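PDB 5HMQ: 3-dehydroshikimate dehydratase from Pseudomonas putida, which converts 3-dehydroshikimate to protocatechuate with loss of water, using a divalent metal ion, in the pathways that degrade quinate and shikimate. Local coordinates for residues A447-A452 with G520-A525; H360-C365 with E592-R597; V403-G408 with D456-F461; A470-V475 with K484-R489. All blocks are in the same frame, centred on the assembly; numbering follows the deposited sequence.

Contact 1 of 4, residues A447-A452 with G520-A525; sequences ALALPA and GVHHIA. With MG (magnesium ion), chain L.
The carbonyl oxygen of Ala-447 takes two N-H groups from the neighbouring strand: a short bond from His-522 N at 2.7 Å and a weak one from His-523 N to Ala-447 O at 3.5 Å. Two residues facing one make this a classic beta bulge, set between antiparallel strands 440-450 and 520-528 of the vicinal oxygen chelate fold. His-522 N comes from above the carbonyl plane of Ala-447, off the lone pairs. Within the bulge Ala-447 N returns a bond of 2.9 Å to His-523 O; beyond it, Ala-449 and Gly-520 form a regular hydrogen-bonded pair, with Ala-449 N 2.9 Å from Gly-520 O and Gly-520 N 3.1 Å from Ala-449 O. The bulge brings the side chains of consecutive histidines to one flank of the sheet. His-522 holds CG anti to its backbone N, whereas His-523 CG takes the crowded position between N and the carbonyl carbon (chi1 72°), and its CE1 rests 3.4 Å from Ala-447 CB. His-523, with His-445 and Glu-601, binds the magnesium ion in a two-histidine, one-carboxylate arrangement, as in dioxygenases of this superfamily, although this domain has no 4-hydroxyphenylpyruvate dioxygenase activity; three waters complete the shell. Phe-599 stacks on the His-523 ring and meets His-522 edge-to-face. The His-523 imidazole is held at both nitrogens: His-523 NE2 lies 2.4 Å from the magnesium ion, while His-523 ND1 donates to His-522 ND1 at 3.0 Å, nearly straight at 169° and within both ring planes.

Contact 2 of 4, residues H360-C365 with E592-R597; sequences HGPSLC and EPFEER
Pro-362 and Arg-597 form the tight part of this contact, their side chains crossing at about a right angle. The pyrrolidine ring lies over one face of the guanidinium, with Pro-362 CD 3.6 Å from Arg-597 NH2, offset toward the rim of the flat group, and Pro-362 CG 3.8 Å from Arg-597 NE. That NE is buried without a polar partner in the model. Gly-361, leaving helix 352-360 with a phi of 86°, passes its CA 4.0 Å from Arg-597 NH1, so the backbone itself shares the same guanidinium face. A bend at chi2 (-116°) turns the arginine to this position, and NH1 comes 2.7 Å from His-360 O. The packing is looser at Phe-594, where Pro-362 CB meets only the ring edge, 4.2 Å from CE2. Next to it the chain reverses through Glu-595 and Glu-596, both with positive phi, closed by a bond of 3.2 Å from Arg-597 N to Phe-594 O, and Glu-595 CG covers the centre of one ring face. The polar rim looks to the second subunit: Glu-206 of that subunit takes a salt bridge from Arg-597 NH2, and Asp-245 O of the second subunit receives a hydrogen bond from His-360 NE2. The contact thus joins the start of strand 363-371, in the first vicinal oxygen chelate module, to the connection between strands 585-590 and 599-606 of the second, with helix 307-319 packed against both Pro-362 and Phe-594.

Contact 3 of 4, residues V403-G408 with D456-F461; sequences VRAPDG and DSWVLF
Val-403 opens the contact near the end of strand 402-404, its CG1 4.5 Å from Phe-461 CZ. Arg-404 contributes its backbone, with O 3.5 Å from Phe-461 CE1. The side chain of Arg-404 starts away from the helix, and its extended chain ends over the turn that follows; there NH1 gives Pro-406 O a weak bond of 3.0 Å, and one guanidinium face lies against the peptide of Asp-407. Ala-405 sets its methyl CB 3.9 Å from Trp-458 CH2. Pro-406 is the centre of the arrangement, wedged into a cleft between two aromatic rings one turn apart on helix 455-465. Its CD makes a CH-pi contact with each: 3.5 Å from the centroid of the Trp-458 six-membered ring, 6° off the normal, and 3.7 Å from the centroid of the Phe-461 ring, 5° off the normal. Phe-461 reaches it with CG anti to its backbone N, Trp-458 with CG beside its own. The strand end belongs to the first vicinal oxygen chelate module and the helix to the second, so the proline marks a seam between the paired modules. Farther along its ring, Pro-406 CB sits over the indole, 3.4 Å from Trp-458 NE1, a buried nitrogen with no partner in the model. Asp-407 meets the same indole at its edge, OD1 3.4 Å from Trp-458 CH2, with that oxygen hydrogen-bonded to Ser-409 OG. Phe-247 of the second subunit packs on both Asp-407 and Trp-458, and Gly-408 O is hydrogen-bonded to Tyr-40 OH of that subunit.

Contact 4 of 4, residues A470-V475 with K484-R489; sequences ADDEVV and KSRALR
Four hydrogen bonds join strands 469-474 and 484-489, a beta hairpin at one margin of the sheet that also carries His-445 and His-523 in the second vicinal oxygen chelate module; one bond ends on a side-chain oxygen. Asp-471 N reaches Ala-487 O at 2.9 Å, though bent (133° at the hydrogen) and approaching from above the carbonyl plane. Glu-473 and Ser-485 form an antiparallel hydrogen-bonded pair, with Ser-485 N 3.1 Å from Glu-473 O and Glu-473 N 3.3 Å from Ser-485 O, both in the carbonyl plane. Between them the first strand loses its regular course at Asp-471 and Asp-472, and a carboxylate fills in: Asp-472, its CG beside its own backbone N (chi1 -45°), turns OD1 to Ala-487 N at 3.2 Å. The bond is straight to 160° and uses the anti lone pair. The same oxygen lies 3.3 Å from Arg-486 CA. On the flanks, Asp-471 CB rests 3.8 Å from Arg-489 CB, the two chains crossing obliquely, and Leu-488 CD2 closes to 4.1 Å from Ala-470 CA. The charged tips turn to other partners: Asp-471 OD2 forms a salt bridge with Arg-496 on the next strand, Arg-486 reaches Asp-456 on helix 455-465, and Arg-489 NH1 bonds Gln-491 O. One link to this chain's outermost strand thus rests on a side-chain torsion, and its N-H would be expected to stabilise ionised Asp-472.

All four contacts lie in the C-terminal dioxygenase-like region and reach the second subunit. Along the chain contact 2 spans the others; contact 3 opens before contact 1 and closes within it, and contact 4 follows between the strands of contact 1. Contacts 1 and 4 share the sheet of the second module, centres about 14 Å apart, while contacts 2 and 3, centres about 20 Å apart, tie that module to the first. Contact 1 touches both: Val-521 packs on Leu-364, and Leu-448 and Leu-450 on Trp-458. Helix 455-465 links contact 3 to contact 4. They join the magnesium-binding sheet to its neighbour in a domain without dioxygenase activity but apparently important for optimal dehydratase activity in vivo.

Contact 1 of 4, residues A447-A452 with G520-A525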
loop_
_atom_site.group_PDB
_atom_site.type_symbol
_atom_site.label_atom_id
_atom_site.label_comp_id
_atom_site.label_asym_id
_atom_site.label_seq_id
_atom_site.Cartn_x
_atom_site.Cartn_y
_atom_site.Cartn_z
ATOM N N ALA C 447 8.088 20.212 -2.653
ATOM C CA ALA C 447 7.712 19.095 -1.800
ATOM C C ALA C 447 6.712 18.192 -2.506
ATOM O O ALA C 447 5.833 18.667 -3.232
ATOM C CB ALA C 447 7.120 19.589 -0.478
ATOM N N LEU C 448 6.855 16.887 -2.290
ATOM C CA LEU C 448 5.909 15.906 -2.796
ATOM C C LEU C 448 5.158 15.269 -1.635
ATOM O O LEU C 448 5.736 15.015 -0.573
ATOM C CB LEU C 448 6.623 14.819 -3.606
ATOM C CG LEU C 448 7.541 15.250 -4.747
ATOM C CD1 LEU C 448 8.089 14.015 -5.473
ATOM C CD2 LEU C 448 6.855 16.228 -5.707
ATOM N N ALA C 449 3.871 15.016 -1.841
ATOM C CA ALA C 449 3.069 14.222 -0.921
ATOM C C ALA C 449 2.883 12.848 -1.545
ATOM O O ALA C 449 2.278 12.731 -2.614
ATOM C CB ALA C 449 1.725 14.890 -0.635
ATOM N N LEU C 450 3.415 11.818 -0.892
ATOM C CA LEU C 450 3.434 10.484 -1.471
ATOM C C LEU C 450 2.744 9.482 -0.554
ATOM O O LEU C 450 2.706 9.676 0.665
ATOM C CB LEU C 450 4.874 10.018 -1.730
ATOM C CG LEU C 450 5.710 10.861 -2.695
ATOM C CD1 LEU C 450 7.162 10.403 -2.694
ATOM C CD2 LEU C 450 5.129 10.802 -4.098
ATOM N N PRO C 451 2.181 8.406 -1.109
ATOM C CA PRO C 451 1.632 7.347 -0.254
ATOM C C PRO C 451 2.729 6.726 0.597
ATOM O O PRO C 451 3.870 6.575 0.156
ATOM C CB PRO C 451 1.054 6.339 -1.254
ATOM C CG PRO C 451 0.870 7.106 -2.518
ATOM C CD PRO C 451 1.972 8.123 -2.539
ATOM N N ALA C 452 2.371 6.384 1.836
ATOM C CA ALA C 452 3.348 5.843 2.776
ATOM C C ALA C 452 4.035 4.597 2.227
ATOM O O ALA C 452 5.230 4.385 2.459
ATOM C CB ALA C 452 2.671 5.537 4.112
ATOM N N GLY C 520 0.823 13.883 -5.131
ATOM C CA GLY C 520 1.283 14.842 -6.106
ATOM C C GLY C 520 2.088 15.930 -5.432
ATOM O O GLY C 520 2.664 15.725 -4.367
ATOM N N VAL C 521 2.151 17.090 -6.086
ATOM C CA VAL C 521 2.921 18.206 -5.553
ATOM C C VAL C 521 2.312 18.685 -4.247
ATOM O O VAL C 521 1.114 18.982 -4.165
ATOM C CB VAL C 521 2.994 19.345 -6.577
ATOM C CG1 VAL C 521 3.429 20.642 -5.900
ATOM C CG2 VAL C 521 3.967 18.989 -7.670
ATOM N N HIS C 522 3.142 18.751 -3.207
ATOM C CA HIS C 522 2.695 19.295 -1.934
ATOM C C HIS C 522 2.732 20.817 -1.966
ATOM O O HIS C 522 1.723 21.475 -1.686
ATOM C CB HIS C 522 3.555 18.744 -0.796
ATOM C CG HIS C 522 3.068 19.122 0.568
ATOM N ND1 HIS C 522 3.656 20.117 1.320
ATOM C CD2 HIS C 522 2.049 18.638 1.316
ATOM C CE1 HIS C 522 3.021 20.228 2.473
ATOM N NE2 HIS C 522 2.040 19.342 2.495
ATOM N N HIS C 523 3.883 21.394 -2.315
ATOM C CA HIS C 523 3.987 22.834 -2.507
ATOM C C HIS C 523 5.254 23.150 -3.285
ATOM O O HIS C 523 6.189 22.348 -3.346
ATOM C CB HIS C 523 3.973 23.592 -1.172
ATOM C CG HIS C 523 5.224 23.438 -0.364
ATOM N ND1 HIS C 523 5.389 22.436 0.568
ATOM C CD2 HIS C 523 6.359 24.177 -0.327
ATOM C CE1 HIS C 523 6.577 22.556 1.134
ATOM N NE2 HIS C 523 7.185 23.605 0.609
ATOM N N ILE C 524 5.266 24.340 -3.881
ATOM C CA ILE C 524 6.399 24.848 -4.646
ATOM C C ILE C 524 6.853 26.145 -3.993
ATOM O O ILE C 524 6.030 27.024 -3.709
ATOM C CB ILE C 524 6.035 25.069 -6.125
ATOM C CG1 ILE C 524 5.484 23.778 -6.734
ATOM C CG2 ILE C 524 7.243 25.558 -6.908
ATOM C CD1 ILE C 524 4.560 24.004 -7.907
ATOM N N ALA C 525 8.155 26.264 -3.753
ATOM C CA ALA C 525 8.714 27.383 -3.009
ATOM C C ALA C 525 9.622 28.209 -3.908
ATOM O O ALA C 525 10.555 27.675 -4.518
ATOM C CB ALA C 525 9.488 26.893 -1.786
HETATM MG MG MG L . 8.773 24.625 2.054
HETATM O O HOH W 1 9.571 22.528 2.823
HETATM O O HOH W 2 10.000 25.695 3.335
HETATM O O HOH W 3 7.456 24.455 3.643
#

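Contact 2 of 4, residues H360-C365 with E592-R597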
loop_
_atom_site.group_PDB
_atom_site.type_symbol
_atom_site.label_atom_id
_atom_site.label_comp_id
_atom_site.label_asym_id
_atom_site.label_seq_id
_atom_site.Cartn_x
_atom_site.Cartn_y
_atom_site.Cartn_z
ATOM N N HIS C 360 -5.543 12.669 -12.671
ATOM C CA HIS C 360 -5.162 13.279 -11.402
ATOM C C HIS C 360 -5.787 14.642 -11.129
ATOM O O HIS C 360 -5.744 15.094 -9.979
ATOM C CB HIS C 360 -3.636 13.437 -11.311
ATOM C CG HIS C 360 -2.879 12.149 -11.403
ATOM N ND1 HIS C 360 -2.293 11.713 -12.572
ATOM C CD2 HIS C 360 -2.600 11.210 -10.468
ATOM C CE1 HIS C 360 -1.688 10.559 -12.354
ATOM N NE2 HIS C 360 -1.859 10.232 -11.085
ATOM N N GLY C 361 -6.376 15.298 -12.126
ATOM C CA GLY C 361 -6.809 16.669 -11.983
ATOM C C GLY C 361 -5.669 17.623 -12.282
ATOM O O GLY C 361 -4.649 17.233 -12.860
ATOM N N PRO C 362 -5.814 18.891 -11.898
ATOM C CA PRO C 362 -4.708 19.846 -12.073
ATOM C C PRO C 362 -3.514 19.426 -11.233
ATOM O O PRO C 362 -3.609 19.288 -10.012
ATOM C CB PRO C 362 -5.307 21.178 -11.606
ATOM C CG PRO C 362 -6.451 20.803 -10.730
ATOM C CD PRO C 362 -6.984 19.501 -11.243
ATOM N N SER C 363 -2.381 19.223 -11.896
ATOM C CA SER C 363 -1.255 18.563 -11.252
ATOM C C SER C 363 0.014 18.824 -12.048
ATOM O O SER C 363 -0.025 19.270 -13.197
ATOM C CB SER C 363 -1.508 17.058 -11.130
ATOM O OG SER C 363 -1.857 16.515 -12.392
ATOM N N LEU C 364 1.147 18.531 -11.415
ATOM C CA LEU C 364 2.439 18.588 -12.088
ATOM C C LEU C 364 2.662 17.269 -12.816
ATOM O O LEU C 364 2.851 16.225 -12.183
ATOM C CB LEU C 364 3.559 18.854 -11.090
ATOM C CG LEU C 364 4.954 19.040 -11.690
ATOM C CD1 LEU C 364 5.045 20.368 -12.423
ATOM C CD2 LEU C 364 6.025 18.945 -10.618
ATOM N N CYS C 365 2.630 17.310 -14.144
ATOM C CA CYS C 365 2.806 16.106 -14.938
ATOM C C CYS C 365 4.245 15.897 -15.385
ATOM O O CYS C 365 4.574 14.803 -15.857
ATOM C CB CYS C 365 1.888 16.133 -16.165
ATOM S SG CYS C 365 2.253 17.434 -17.359
ATOM N N GLU C 592 -2.894 29.863 0.241
ATOM C CA GLU C 592 -3.859 28.790 0.384
ATOM C C GLU C 592 -3.638 27.768 -0.728
ATOM O O GLU C 592 -3.031 28.079 -1.755
ATOM C CB GLU C 592 -5.284 29.335 0.327
ATOM C CG GLU C 592 -5.662 30.226 1.495
ATOM C CD GLU C 592 -7.065 30.786 1.363
ATOM O OE1 GLU C 592 -7.545 30.929 0.219
ATOM O OE2 GLU C 592 -7.686 31.092 2.404
ATOM N N PRO C 593 -4.106 26.535 -0.540
ATOM C CA PRO C 593 -3.971 25.538 -1.608
ATOM C C PRO C 593 -4.744 25.957 -2.850
ATOM O O PRO C 593 -5.855 26.482 -2.764
ATOM C CB PRO C 593 -4.555 24.265 -0.982
ATOM C CG PRO C 593 -4.434 24.474 0.486
ATOM C CD PRO C 593 -4.635 25.942 0.701
ATOM N N PHE C 594 -4.137 25.729 -4.013
ATOM C CA PHE C 594 -4.821 25.946 -5.282
ATOM C C PHE C 594 -5.800 24.802 -5.507
ATOM O O PHE C 594 -5.394 23.685 -5.848
ATOM C CB PHE C 594 -3.821 26.047 -6.432
ATOM C CG PHE C 594 -4.468 26.085 -7.792
ATOM C CD1 PHE C 594 -5.005 27.263 -8.287
ATOM C CD2 PHE C 594 -4.536 24.943 -8.575
ATOM C CE1 PHE C 594 -5.599 27.299 -9.535
ATOM C CE2 PHE C 594 -5.127 24.973 -9.823
ATOM C CZ PHE C 594 -5.661 26.152 -10.304
ATOM N N GLU C 595 -7.089 25.088 -5.325
ATOM C CA GLU C 595 -8.168 24.123 -5.524
ATOM C C GLU C 595 -7.872 22.794 -4.829
ATOM O O GLU C 595 -7.937 21.718 -5.427
ATOM C CB GLU C 595 -8.446 23.927 -7.014
ATOM C CG GLU C 595 -8.888 25.211 -7.696
ATOM C CD GLU C 595 -9.374 24.995 -9.110
ATOM O OE1 GLU C 595 -9.567 23.826 -9.507
ATOM O OE2 GLU C 595 -9.561 26.000 -9.827
ATOM N N GLU C 596 -7.527 22.893 -3.543
ATOM C CA GLU C 596 -7.398 21.753 -2.635
ATOM C C GLU C 596 -6.275 20.798 -3.038
ATOM O O GLU C 596 -6.334 19.602 -2.742
ATOM C CB GLU C 596 -8.725 20.995 -2.511
ATOM C CG GLU C 596 -9.933 21.882 -2.222
ATOM C CD GLU C 596 -9.990 22.379 -0.782
ATOM O OE1 GLU C 596 -9.029 22.145 -0.023
ATOM O OE2 GLU C 596 -11.003 23.005 -0.413
ATOM N N ARG C 597 -5.236 21.308 -3.697
ATOM C CA ARG C 597 -4.062 20.498 -4.003
ATOM C C ARG C 597 -2.801 21.170 -3.482
ATOM O O ARG C 597 -2.612 21.309 -2.268
ATOM C CB ARG C 597 -3.934 20.259 -5.508
ATOM C CG ARG C 597 -5.246 20.234 -6.246
ATOM C CD ARG C 597 -5.519 18.880 -6.858
ATOM N NE ARG C 597 -6.848 18.840 -7.458
ATOM C CZ ARG C 597 -7.394 17.757 -7.999
ATOM N NH1 ARG C 597 -6.724 16.614 -8.018
ATOM N NH2 ARG C 597 -8.612 17.818 -8.520
#

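Contact 3 of 4, residues V403-G408 with D456-F461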
loop_
_atom_site.group_PDB
_atom_site.type_symbol
_atom_site.label_atom_id
_atom_site.label_comp_id
_atom_site.label_asym_id
_atom_site.label_seq_id
_atom_site.Cartn_x
_atom_site.Cartn_y
_atom_site.Cartn_z
ATOM N N VAL C 403 12.930 10.784 -18.531
ATOM C CA VAL C 403 12.950 9.627 -17.644
ATOM C C VAL C 403 11.615 9.563 -16.913
ATOM O O VAL C 403 11.131 10.583 -16.407
ATOM C CB VAL C 403 14.121 9.693 -16.646
ATOM C CG1 VAL C 403 14.069 8.514 -15.685
ATOM C CG2 VAL C 403 15.444 9.725 -17.388
ATOM N N ARG C 404 11.021 8.373 -16.866
ATOM C CA ARG C 404 9.723 8.198 -16.229
ATOM C C ARG C 404 9.902 8.109 -14.716
ATOM O O ARG C 404 10.717 7.324 -14.222
ATOM C CB ARG C 404 9.036 6.943 -16.773
ATOM C CG ARG C 404 7.609 6.689 -16.275
ATOM C CD ARG C 404 7.249 5.207 -16.353
ATOM N NE ARG C 404 5.846 4.938 -16.031
ATOM C CZ ARG C 404 5.374 4.610 -14.834
ATOM N NH1 ARG C 404 6.188 4.500 -13.794
ATOM N NH2 ARG C 404 4.072 4.389 -14.683
ATOM N N ALA C 405 9.142 8.917 -13.986
ATOM C CA ALA C 405 9.120 8.873 -12.532
ATOM C C ALA C 405 8.192 7.750 -12.074
ATOM O O ALA C 405 7.411 7.231 -12.874
ATOM C CB ALA C 405 8.662 10.224 -11.984
ATOM N N PRO C 406 8.278 7.322 -10.803
ATOM C CA PRO C 406 7.499 6.142 -10.381
ATOM C C PRO C 406 6.018 6.241 -10.694
ATOM O O PRO C 406 5.377 5.214 -10.952
ATOM C CB PRO C 406 7.754 6.082 -8.870
ATOM C CG PRO C 406 9.105 6.678 -8.716
ATOM C CD PRO C 406 9.178 7.785 -9.730
ATOM N N ASP C 407 5.451 7.445 -10.684
ATOM C CA ASP C 407 4.060 7.619 -11.071
ATOM C C ASP C 407 4.037 7.775 -12.587
ATOM O O ASP C 407 4.842 7.150 -13.282
ATOM C CB ASP C 407 3.435 8.817 -10.343
ATOM C CG ASP C 407 4.070 10.141 -10.730
ATOM O OD1 ASP C 407 5.267 10.154 -11.078
ATOM O OD2 ASP C 407 3.375 11.176 -10.662
ATOM N N GLY C 408 3.133 8.577 -13.124
ATOM C CA GLY C 408 3.133 8.726 -14.563
ATOM C C GLY C 408 3.956 9.884 -15.082
ATOM O O GLY C 408 4.233 9.949 -16.284
ATOM N N ASP C 456 9.562 4.852 0.130
ATOM C CA ASP C 456 10.896 4.261 0.062
ATOM C C ASP C 456 11.304 3.982 -1.375
ATOM O O ASP C 456 12.479 4.123 -1.729
ATOM C CB ASP C 456 10.962 2.983 0.912
ATOM C CG ASP C 456 10.921 3.279 2.401
ATOM O OD1 ASP C 456 11.255 4.419 2.794
ATOM O OD2 ASP C 456 10.592 2.363 3.184
ATOM N N SER C 457 10.350 3.581 -2.217
ATOM C CA SER C 457 10.659 3.362 -3.627
ATOM C C SER C 457 11.053 4.667 -4.309
ATOM O O SER C 457 11.992 4.696 -5.116
ATOM C CB SER C 457 9.461 2.725 -4.330
ATOM O OG SER C 457 9.813 2.267 -5.618
ATOM N N TRP C 458 10.352 5.761 -3.996
ATOM C CA TRP C 458 10.729 7.064 -4.541
ATOM C C TRP C 458 12.097 7.501 -4.032
ATOM O O TRP C 458 12.886 8.092 -4.779
ATOM C CB TRP C 458 9.676 8.115 -4.194
ATOM C CG TRP C 458 8.489 8.136 -5.106
ATOM C CD1 TRP C 458 7.416 7.298 -5.074
ATOM C CD2 TRP C 458 8.248 9.058 -6.179
ATOM N NE1 TRP C 458 6.523 7.635 -6.064
ATOM C CE2 TRP C 458 7.011 8.712 -6.755
ATOM C CE3 TRP C 458 8.960 10.140 -6.708
ATOM C CZ2 TRP C 458 6.470 9.408 -7.836
ATOM C CZ3 TRP C 458 8.422 10.831 -7.780
ATOM C CH2 TRP C 458 7.189 10.462 -8.332
ATOM N N VAL C 459 12.387 7.238 -2.755
ATOM C CA VAL C 459 13.679 7.617 -2.189
ATOM C C VAL C 459 14.808 6.926 -2.943
ATOM O O VAL C 459 15.784 7.563 -3.357
ATOM C CB VAL C 459 13.723 7.290 -0.685
ATOM C CG1 VAL C 459 15.141 7.436 -0.153
ATOM C CG2 VAL C 459 12.767 8.190 0.083
ATOM N N LEU C 460 14.686 5.610 -3.137
ATOM C CA LEU C 460 15.704 4.869 -3.874
ATOM C C LEU C 460 15.768 5.320 -5.328
ATOM O O LEU C 460 16.849 5.355 -5.928
ATOM C CB LEU C 460 15.429 3.369 -3.783
ATOM C CG LEU C 460 16.346 2.457 -4.594
ATOM C CD1 LEU C 460 17.799 2.695 -4.227
ATOM C CD2 LEU C 460 15.972 1.007 -4.359
ATOM N N PHE C 461 14.618 5.665 -5.910
ATOM C CA PHE C 461 14.587 6.139 -7.291
ATOM C C PHE C 461 15.477 7.363 -7.471
ATOM O O PHE C 461 16.301 7.418 -8.392
ATOM C CB PHE C 461 13.139 6.444 -7.690
ATOM C CG PHE C 461 12.995 7.158 -9.008
ATOM C CD1 PHE C 461 12.952 6.447 -10.197
ATOM C CD2 PHE C 461 12.870 8.539 -9.054
ATOM C CE1 PHE C 461 12.810 7.101 -11.406
ATOM C CE2 PHE C 461 12.728 9.199 -10.260
ATOM C CZ PHE C 461 12.696 8.479 -11.438
#

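Contact 4 of 4, residues A470-V475 with K484-R489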
loop_
_atom_site.group_PDB
_atom_site.type_symbol
_atom_site.label_atom_id
_atom_site.label_comp_id
_atom_site.label_asym_id
_atom_site.label_seq_id
_atom_site.Cartn_x
_atom_site.Cartn_y
_atom_site.Cartn_z
ATOM N N ALA C 470 20.343 12.304 1.236
ATOM C CA ALA C 470 19.405 12.585 2.316
ATOM C C ALA C 470 19.574 14.008 2.840
ATOM O O ALA C 470 20.675 14.566 2.853
ATOM C CB ALA C 470 19.592 11.583 3.456
ATOM N N ASP C 471 18.459 14.599 3.265
ATOM C CA ASP C 471 18.442 15.981 3.744
ATOM C C ASP C 471 17.329 16.154 4.779
ATOM O O ASP C 471 16.447 17.007 4.654
ATOM C CB ASP C 471 18.283 16.950 2.574
ATOM C CG ASP C 471 18.454 18.401 2.988
ATOM O OD1 ASP C 471 19.263 18.675 3.901
ATOM O OD2 ASP C 471 17.768 19.268 2.404
ATOM N N ASP C 472 17.345 15.325 5.813
ATOM C CA ASP C 472 16.249 15.267 6.773
ATOM C C ASP C 472 16.435 16.261 7.921
ATOM O O ASP C 472 17.537 16.749 8.180
ATOM C CB ASP C 472 16.131 13.855 7.338
ATOM C CG ASP C 472 16.226 12.792 6.251
ATOM O OD1 ASP C 472 15.414 12.828 5.307
ATOM O OD2 ASP C 472 17.137 11.941 6.335
ATOM N N GLU C 473 15.336 16.529 8.633
ATOM C CA GLU C 473 15.266 17.527 9.697
ATOM C C GLU C 473 14.518 16.943 10.882
ATOM O O GLU C 473 13.527 16.233 10.698
ATOM C CB GLU C 473 14.550 18.797 9.238
ATOM C CG GLU C 473 15.368 19.734 8.385
ATOM C CD GLU C 473 14.655 21.048 8.158
ATOM O OE1 GLU C 473 13.558 21.224 8.728
ATOM O OE2 GLU C 473 15.186 21.898 7.415
ATOM N N VAL C 474 14.997 17.212 12.092
ATOM C CA VAL C 474 14.331 16.742 13.303
ATOM C C VAL C 474 13.741 17.948 14.034
ATOM O O VAL C 474 14.468 18.838 14.486
ATOM C CB VAL C 474 15.289 15.908 14.184
ATOM C CG1 VAL C 474 16.442 16.733 14.791
ATOM C CG2 VAL C 474 14.525 15.160 15.263
ATOM N N VAL C 475 12.413 18.008 14.093
ATOM C CA VAL C 475 11.719 19.044 14.858
ATOM C C VAL C 475 10.999 18.392 16.034
ATOM O O VAL C 475 11.078 18.864 17.166
ATOM C CB VAL C 475 10.746 19.873 13.986
ATOM C CG1 VAL C 475 9.576 19.031 13.507
ATOM C CG2 VAL C 475 10.249 21.093 14.768
ATOM N N LYS C 484 10.164 14.317 12.705
ATOM C CA LYS C 484 11.041 14.044 11.566
ATOM C C LYS C 484 10.307 14.303 10.240
ATOM O O LYS C 484 9.254 13.713 9.979
ATOM C CB LYS C 484 11.524 12.574 11.598
ATOM C CG LYS C 484 12.677 12.152 10.680
ATOM C CD LYS C 484 12.215 11.459 9.470
ATOM C CE LYS C 484 11.339 10.306 9.699
ATOM N NZ LYS C 484 11.918 9.224 10.523
ATOM N N SER C 485 10.853 15.188 9.410
ATOM C CA SER C 485 10.352 15.400 8.057
ATOM C C SER C 485 11.457 15.068 7.062
ATOM O O SER C 485 12.544 15.649 7.133
ATOM C CB SER C 485 9.844 16.832 7.862
ATOM O OG SER C 485 10.862 17.785 8.106
ATOM N N ARG C 486 11.195 14.133 6.144
ATOM C CA ARG C 486 12.232 13.678 5.224
ATOM C C ARG C 486 12.305 14.550 3.978
ATOM O O ARG C 486 11.307 15.109 3.521
ATOM C CB ARG C 486 12.058 12.223 4.774
ATOM C CG ARG C 486 12.092 11.150 5.838
ATOM C CD ARG C 486 12.504 9.839 5.165
ATOM N NE ARG C 486 11.615 8.713 5.419
ATOM C CZ ARG C 486 11.760 7.523 4.843
ATOM N NH1 ARG C 486 12.752 7.323 3.985
ATOM N NH2 ARG C 486 10.917 6.536 5.117
ATOM N N ALA C 487 13.515 14.650 3.429
ATOM C CA ALA C 487 13.768 15.430 2.231
ATOM C C ALA C 487 14.999 14.873 1.533
ATOM O O ALA C 487 15.847 14.227 2.152
ATOM C CB ALA C 487 13.972 16.917 2.552
ATOM N N LEU C 488 15.070 15.106 0.225
ATOM C CA LEU C 488 16.238 14.757 -0.569
ATOM C C LEU C 488 16.828 16.016 -1.193
ATOM O O LEU C 488 16.225 17.093 -1.179
ATOM C CB LEU C 488 15.892 13.723 -1.647
ATOM C CG LEU C 488 15.360 12.386 -1.129
ATOM C CD1 LEU C 488 14.849 11.537 -2.290
ATOM C CD2 LEU C 488 16.417 11.634 -0.304
ATOM N N ARG C 489 18.025 15.863 -1.754
ATOM C CA ARG C 489 18.825 17.011 -2.154
ATOM C C ARG C 489 19.844 16.561 -3.188
ATOM O O ARG C 489 20.525 15.553 -2.981
ATOM C CB ARG C 489 19.519 17.616 -0.926
ATOM C CG ARG C 489 20.412 18.814 -1.181
ATOM C CD ARG C 489 21.356 19.013 0.003
ATOM N NE ARG C 489 22.065 20.290 -0.034
ATOM C CZ ARG C 489 23.244 20.477 -0.620
ATOM N NH1 ARG C 489 23.852 19.470 -1.232
ATOM N NH2 ARG C 489 23.814 21.676 -0.600
#